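Local coordinates for DUF2787 domain-containing protein (Vibrio cholerae, PDB 2V1L) that is of unknown function, is encoded on a Vibrio cholerae pathogenicity island and shares structural homology with the human P32 protein, at residues A[9-14]-A[111-116]; A[55-60]-A[136-141]. All coordinates share one frame; numbering follows the deposited sequence.

Contact 1. Residues A[9-14]-A[111-116]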
loop_
_atom_site.group_PDB
_atom_site.type_symbol
_atom_site.label_atom_id
_atom_site.label_comp_id
_atom_site.label_asym_id
_atom_site.label_seq_id
_atom_site.Cartn_x
_atom_site.Cartn_y
_atom_site.Cartn_z
ATOM N N THR A 9 -4.600 -12.010 -5.329
ATOM C CA THR A 9 -4.796 -10.909 -6.286
ATOM C C THR A 9 -3.969 -11.158 -7.544
ATOM O O THR A 9 -3.160 -12.094 -7.588
ATOM C CB THR A 9 -4.432 -9.511 -5.699
ATOM O OG1 THR A 9 -3.015 -9.302 -5.758
ATOM C CG2 THR A 9 -4.907 -9.351 -4.266
ATOM N N HIS A 10 -4.165 -10.305 -8.552
ATOM C CA HIS A 10 -3.514 -10.442 -9.863
ATOM C C HIS A 10 -2.152 -9.755 -9.936
ATOM O O HIS A 10 -1.521 -9.721 -10.995
ATOM C CB HIS A 10 -4.441 -9.925 -10.980
ATOM C CG HIS A 10 -5.698 -10.730 -11.143
ATOM N ND1 HIS A 10 -5.921 -11.552 -12.227
ATOM C CD2 HIS A 10 -6.783 -10.863 -10.341
ATOM C CE1 HIS A 10 -7.096 -12.144 -12.096
ATOM N NE2 HIS A 10 -7.635 -11.749 -10.956
ATOM N N LEU A 11 -1.712 -9.206 -8.809
ATOM C CA LEU A 11 -0.371 -8.639 -8.682
ATOM C C LEU A 11 0.484 -9.535 -7.778
ATOM O O LEU A 11 -0.036 -10.132 -6.843
ATOM C CB LEU A 11 -0.448 -7.206 -8.142
ATOM C CG LEU A 11 -0.937 -6.162 -9.155
ATOM C CD1 LEU A 11 -0.989 -4.800 -8.521
ATOM C CD2 LEU A 11 -0.078 -6.149 -10.421
ATOM N N PRO A 12 1.799 -9.632 -8.053
ATOM C CA PRO A 12 2.630 -10.550 -7.284
ATOM C C PRO A 12 2.979 -10.028 -5.881
ATOM O O PRO A 12 4.150 -9.717 -5.603
ATOM C CB PRO A 12 3.875 -10.680 -8.156
ATOM C CG PRO A 12 3.980 -9.390 -8.844
ATOM C CD PRO A 12 2.584 -8.904 -9.066
ATOM N N ILE A 13 1.960 -9.935 -5.019
ATOM C CA ILE A 13 2.148 -9.560 -3.627
ATOM C C ILE A 13 3.039 -10.622 -2.978
ATOM O O ILE A 13 2.788 -11.831 -3.120
ATOM C CB ILE A 13 0.799 -9.392 -2.867
ATOM C CG1 ILE A 13 -0.064 -8.300 -3.540
ATOM C CG2 ILE A 13 1.021 -8.985 -1.413
ATOM C CD1 ILE A 13 -1.461 -8.165 -2.969
ATOM N N SER A 14 4.084 -10.149 -2.294
ATOM C CA SER A 14 5.109 -10.995 -1.679
ATOM C C SER A 14 4.721 -11.574 -0.355
ATOM O O SER A 14 3.947 -10.971 0.416
ATOM C CB SER A 14 6.375 -10.173 -1.432
ATOM O OG SER A 14 7.079 -10.034 -2.645
ATOM N N ASN A 111 -5.654 2.145 -15.405
ATOM C CA ASN A 111 -5.566 0.979 -16.282
ATOM C C ASN A 111 -5.852 -0.301 -15.494
ATOM O O ASN A 111 -5.632 -0.357 -14.290
ATOM C CB ASN A 111 -4.214 0.908 -16.991
ATOM C CG ASN A 111 -4.111 1.888 -18.156
ATOM O OD1 ASN A 111 -4.818 1.757 -19.168
ATOM N ND2 ASN A 111 -3.237 2.878 -18.017
ATOM N N PRO A 112 -6.412 -1.311 -16.161
ATOM C CA PRO A 112 -6.720 -2.515 -15.415
ATOM C C PRO A 112 -5.464 -3.293 -15.070
ATOM O O PRO A 112 -4.446 -3.197 -15.764
ATOM C CB PRO A 112 -7.633 -3.307 -16.372
ATOM C CG PRO A 112 -8.025 -2.317 -17.480
ATOM C CD PRO A 112 -6.836 -1.410 -17.572
ATOM N N ILE A 113 -5.540 -4.059 -13.992
ATOM C CA ILE A 113 -4.386 -4.781 -13.470
ATOM C C ILE A 113 -4.145 -6.160 -14.151
ATOM O O ILE A 113 -3.014 -6.492 -14.519
ATOM C CB ILE A 113 -4.557 -4.940 -11.952
ATOM C CG1 ILE A 113 -4.281 -3.610 -11.233
ATOM C CG2 ILE A 113 -3.712 -6.083 -11.418
ATOM C CD1 ILE A 113 -4.869 -3.541 -9.808
ATOM N N VAL A 114 -5.221 -6.928 -14.336
ATOM C CA VAL A 114 -5.169 -8.379 -14.644
ATOM C C VAL A 114 -3.939 -8.923 -15.408
ATOM O O VAL A 114 -2.996 -9.449 -14.777
ATOM C CB VAL A 114 -6.518 -8.890 -15.226
ATOM C CG1 VAL A 114 -6.357 -10.229 -15.963
ATOM C CG2 VAL A 114 -7.525 -9.046 -14.103
ATOM N N GLY A 115 -3.931 -8.801 -16.734
ATOM C CA GLY A 115 -2.832 -9.365 -17.549
ATOM C C GLY A 115 -1.916 -8.254 -18.023
ATOM O O GLY A 115 -1.329 -8.327 -19.107
ATOM N N ASN A 116 -1.791 -7.227 -17.183
ATOM C CA ASN A 116 -1.133 -5.986 -17.544
ATOM C C ASN A 116 0.284 -5.896 -16.960
ATOM O O ASN A 116 0.492 -6.067 -15.756
ATOM C CB ASN A 116 -2.022 -4.803 -17.122
ATOM C CG ASN A 116 -1.459 -3.466 -17.529
ATOM O OD1 ASN A 116 -0.254 -3.272 -17.532
ATOM N ND2 ASN A 116 -2.338 -2.522 -17.842
#
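His10 and Val114 lie side by side with their side chains pointing the same way, and the methyl CG2 of Val114 sits over one face of the imidazole. This CH-pi contact puts Val114 CG2 3.7 Å from the centroid of the His10 ring, 20° off the ring normal, and shifted toward the rim, so that His10 ND1 is the ring atom nearest to it at 3.5 Å. The His10 ring reaches this place with CG anti to the carbonyl carbon (chi1 -65°). Deeper in, buried Leu11 and Ile113 cross at about a right angle: the branch point CG of Leu11 meets Ile113 CG2 at 3.6 Å, and Leu11 CD2 lies against the same methyl. No hydrogen bond joins the segments; the loop before helix 15-29 rests by this CH-pi contact and apolar packing on the turn between edge strand 111-112 and helix 117-135. That turn is closed by Asn116 N bonding to Ile113 O at 3.0 Å, and Asn116, the N-cap residue of helix 117-135, caps it through weak hydrogen bonds from the backbone N of Asp118 and of Ala119 to its OD1. Leu11 also packs on Tyr123 of this helix and on Phe98, while Phe103 of strand 102-105 touches Ile113.

Contact 2. Residues A[55-60]-A[136-141]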
loop_
_atom_site.group_PDB
_atom_site.type_symbol
_atom_site.label_atom_id
_atom_site.label_comp_id
_atom_site.label_asym_id
_atom_site.label_seq_id
_atom_site.Cartn_x
_atom_site.Cartn_y
_atom_site.Cartn_z
ATOM N N GLY A 55 11.269 16.662 1.109
ATOM C CA GLY A 55 11.239 15.228 0.869
ATOM C C GLY A 55 10.936 14.491 2.160
ATOM O O GLY A 55 10.309 15.042 3.069
ATOM N N GLY A 56 11.416 13.255 2.254
ATOM C CA GLY A 56 10.922 12.310 3.242
ATOM C C GLY A 56 10.199 11.194 2.510
ATOM O O GLY A 56 10.209 11.130 1.278
ATOM N N PHE A 57 9.565 10.313 3.268
ATOM C CA PHE A 57 8.928 9.132 2.716
ATOM C C PHE A 57 7.422 9.392 2.523
ATOM O O PHE A 57 6.776 10.000 3.403
ATOM C CB PHE A 57 9.194 7.910 3.607
ATOM C CG PHE A 57 10.674 7.538 3.718
ATOM C CD1 PHE A 57 11.264 6.670 2.804
ATOM C CD2 PHE A 57 11.475 8.073 4.746
ATOM C CE1 PHE A 57 12.628 6.329 2.902
ATOM C CE2 PHE A 57 12.846 7.726 4.853
ATOM C CZ PHE A 57 13.414 6.854 3.929
ATOM N N HIS A 58 6.880 8.954 1.371
ATOM C CA HIS A 58 5.457 9.168 1.053
ATOM C C HIS A 58 4.618 8.409 2.039
ATOM O O HIS A 58 4.937 7.255 2.359
ATOM C CB HIS A 58 5.092 8.671 -0.359
ATOM C CG HIS A 58 5.771 9.387 -1.485
ATOM N ND1 HIS A 58 5.628 8.992 -2.800
ATOM C CD2 HIS A 58 6.613 10.448 -1.502
ATOM C CE1 HIS A 58 6.345 9.782 -3.582
ATOM N NE2 HIS A 58 6.948 10.680 -2.819
ATOM N N PRO A 59 3.505 9.010 2.505
ATOM C CA PRO A 59 2.581 8.230 3.339
ATOM C C PRO A 59 1.958 7.105 2.540
ATOM O O PRO A 59 1.781 7.243 1.350
ATOM C CB PRO A 59 1.474 9.240 3.718
ATOM C CG PRO A 59 1.991 10.541 3.352
ATOM C CD PRO A 59 3.051 10.402 2.313
ATOM N N VAL A 60 1.600 6.010 3.199
ATOM C CA VAL A 60 0.976 4.903 2.527
ATOM C C VAL A 60 -0.245 4.509 3.329
ATOM O O VAL A 60 -0.196 4.478 4.553
ATOM C CB VAL A 60 1.934 3.699 2.399
ATOM C CG1 VAL A 60 1.214 2.500 1.973
ATOM C CG2 VAL A 60 3.117 4.008 1.438
ATOM N N THR A 136 13.641 -0.641 7.775
ATOM C CA THR A 136 14.580 0.349 8.311
ATOM C C THR A 136 13.857 1.448 9.117
ATOM O O THR A 136 14.436 2.462 9.438
ATOM C CB THR A 136 15.531 0.965 7.214
ATOM O OG1 THR A 136 14.793 1.639 6.178
ATOM C CG2 THR A 136 16.400 -0.108 6.599
ATOM N N GLU A 137 12.588 1.230 9.442
ATOM C CA GLU A 137 11.817 2.167 10.282
ATOM C C GLU A 137 11.755 3.597 9.725
ATOM O O GLU A 137 11.991 4.581 10.451
ATOM C CB GLU A 137 12.319 2.106 11.753
ATOM C CG GLU A 137 11.860 0.801 12.442
ATOM C CD GLU A 137 12.699 0.379 13.634
ATOM O OE1 GLU A 137 13.007 1.233 14.512
ATOM O OE2 GLU A 137 13.032 -0.833 13.708
ATOM N N ALA A 138 11.440 3.713 8.431
ATOM C CA ALA A 138 11.305 5.013 7.800
ATOM C C ALA A 138 10.080 5.766 8.324
ATOM O O ALA A 138 10.027 6.986 8.274
ATOM C CB ALA A 138 11.214 4.855 6.301
ATOM N N PHE A 139 9.100 5.031 8.815
ATOM C CA PHE A 139 7.856 5.631 9.268
ATOM C C PHE A 139 7.785 5.683 10.799
ATOM O O PHE A 139 7.545 4.660 11.431
ATOM C CB PHE A 139 6.658 4.832 8.726
ATOM C CG PHE A 139 6.665 4.644 7.224
ATOM C CD1 PHE A 139 6.372 5.703 6.372
ATOM C CD2 PHE A 139 6.958 3.389 6.665
ATOM C CE1 PHE A 139 6.384 5.530 4.964
ATOM C CE2 PHE A 139 6.954 3.202 5.264
ATOM C CZ PHE A 139 6.670 4.270 4.422
ATOM N N ASP A 140 7.949 6.877 11.376
ATOM C CA ASP A 140 7.755 7.096 12.828
ATOM C C ASP A 140 6.298 7.046 13.335
ATOM O O ASP A 140 6.057 7.266 14.524
ATOM C CB ASP A 140 8.427 8.403 13.285
ATOM C CG ASP A 140 8.239 9.559 12.300
ATOM O OD1 ASP A 140 8.092 9.295 11.096
ATOM O OD2 ASP A 140 8.270 10.739 12.719
ATOM N N ASP A 141 5.338 6.745 12.452
ATOM C CA ASP A 141 3.905 6.833 12.764
ATOM C C ASP A 141 3.130 5.789 11.969
ATOM O O ASP A 141 2.768 6.026 10.816
ATOM C CB ASP A 141 3.415 8.264 12.429
ATOM C CG ASP A 141 1.913 8.510 12.726
ATOM O OD1 ASP A 141 1.141 7.568 13.042
ATOM O OD2 ASP A 141 1.506 9.696 12.598
#
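A lone methyl group stands almost exactly over the centre of an aromatic ring: Ala138 CB lies 3.5 Å from the centroid of the Phe57 ring and only 9° off its normal. All six ring carbons are therefore at similar range from the methyl, the closest being CD2, 3.6 Å from Ala138 CB. The CB atoms of both residues point toward the opposing segment; in Phe57, chi1 of -62° carries the ring toward Ala138, and chi2 near -89° turns its face to the methyl. Tyr133 of helix 117-135 meets the Phe57 ring edge-to-face and also touches Ala138, so the aromatic group is held against the helix end as well as the turn that follows.

Next to this pair, Phe139 reaches across with the far part of its ring. Its CE1 lies 3.9 Å from Phe57 CB, and the carbonyl oxygen of His58 approaches the ring edge near its plane, with His58 O 3.4 Å from Phe139 CE1. An oxygen in that place would face the slightly positive rim of the ring, probably a weakly favourable fit; no hydrogen bond links the two segments. The imidazole of His58 belongs to other surroundings: its CB points away from segment 136-141, and ND1 is hydrogen-bonded to Asp79 OD1. Phe57 N is bound by Asp47 OD2, which ties the 55-60 loop to the residues after strand 41-46. Phe139 itself is buried and packs on Tyr133 and Val134.

The turn that presents Ala138 and Phe139 is a Schellman motif ending helix 117-135: Glu137 is its C-prime residue with positive phi, Ala138 N bonds to Tyr133 O, and Glu137 N to Val134 O.

How the contacts relate
Contacts 1 and 2 lie on opposite sides of the chain's centre, their centres 25 Å apart and their nearest atoms about 12 Å apart, without touching. Helix 117-135 connects them: segment 111-116 leads into its first turn and segment 136-141 follows its last. Along the chain the segments alternate, in the order 9-14, 55-60, 111-116, 136-141, so the chain visits both contacts in turn. Both also border the antiparallel sheet, contact 1 at end strand 111-112 and contact 2 where strands 60-66 and 141-144 begin, each paired with strand 41-46. Loops from earlier in the chain thus pack against the turn that leads into the helix and the turn that leaves it.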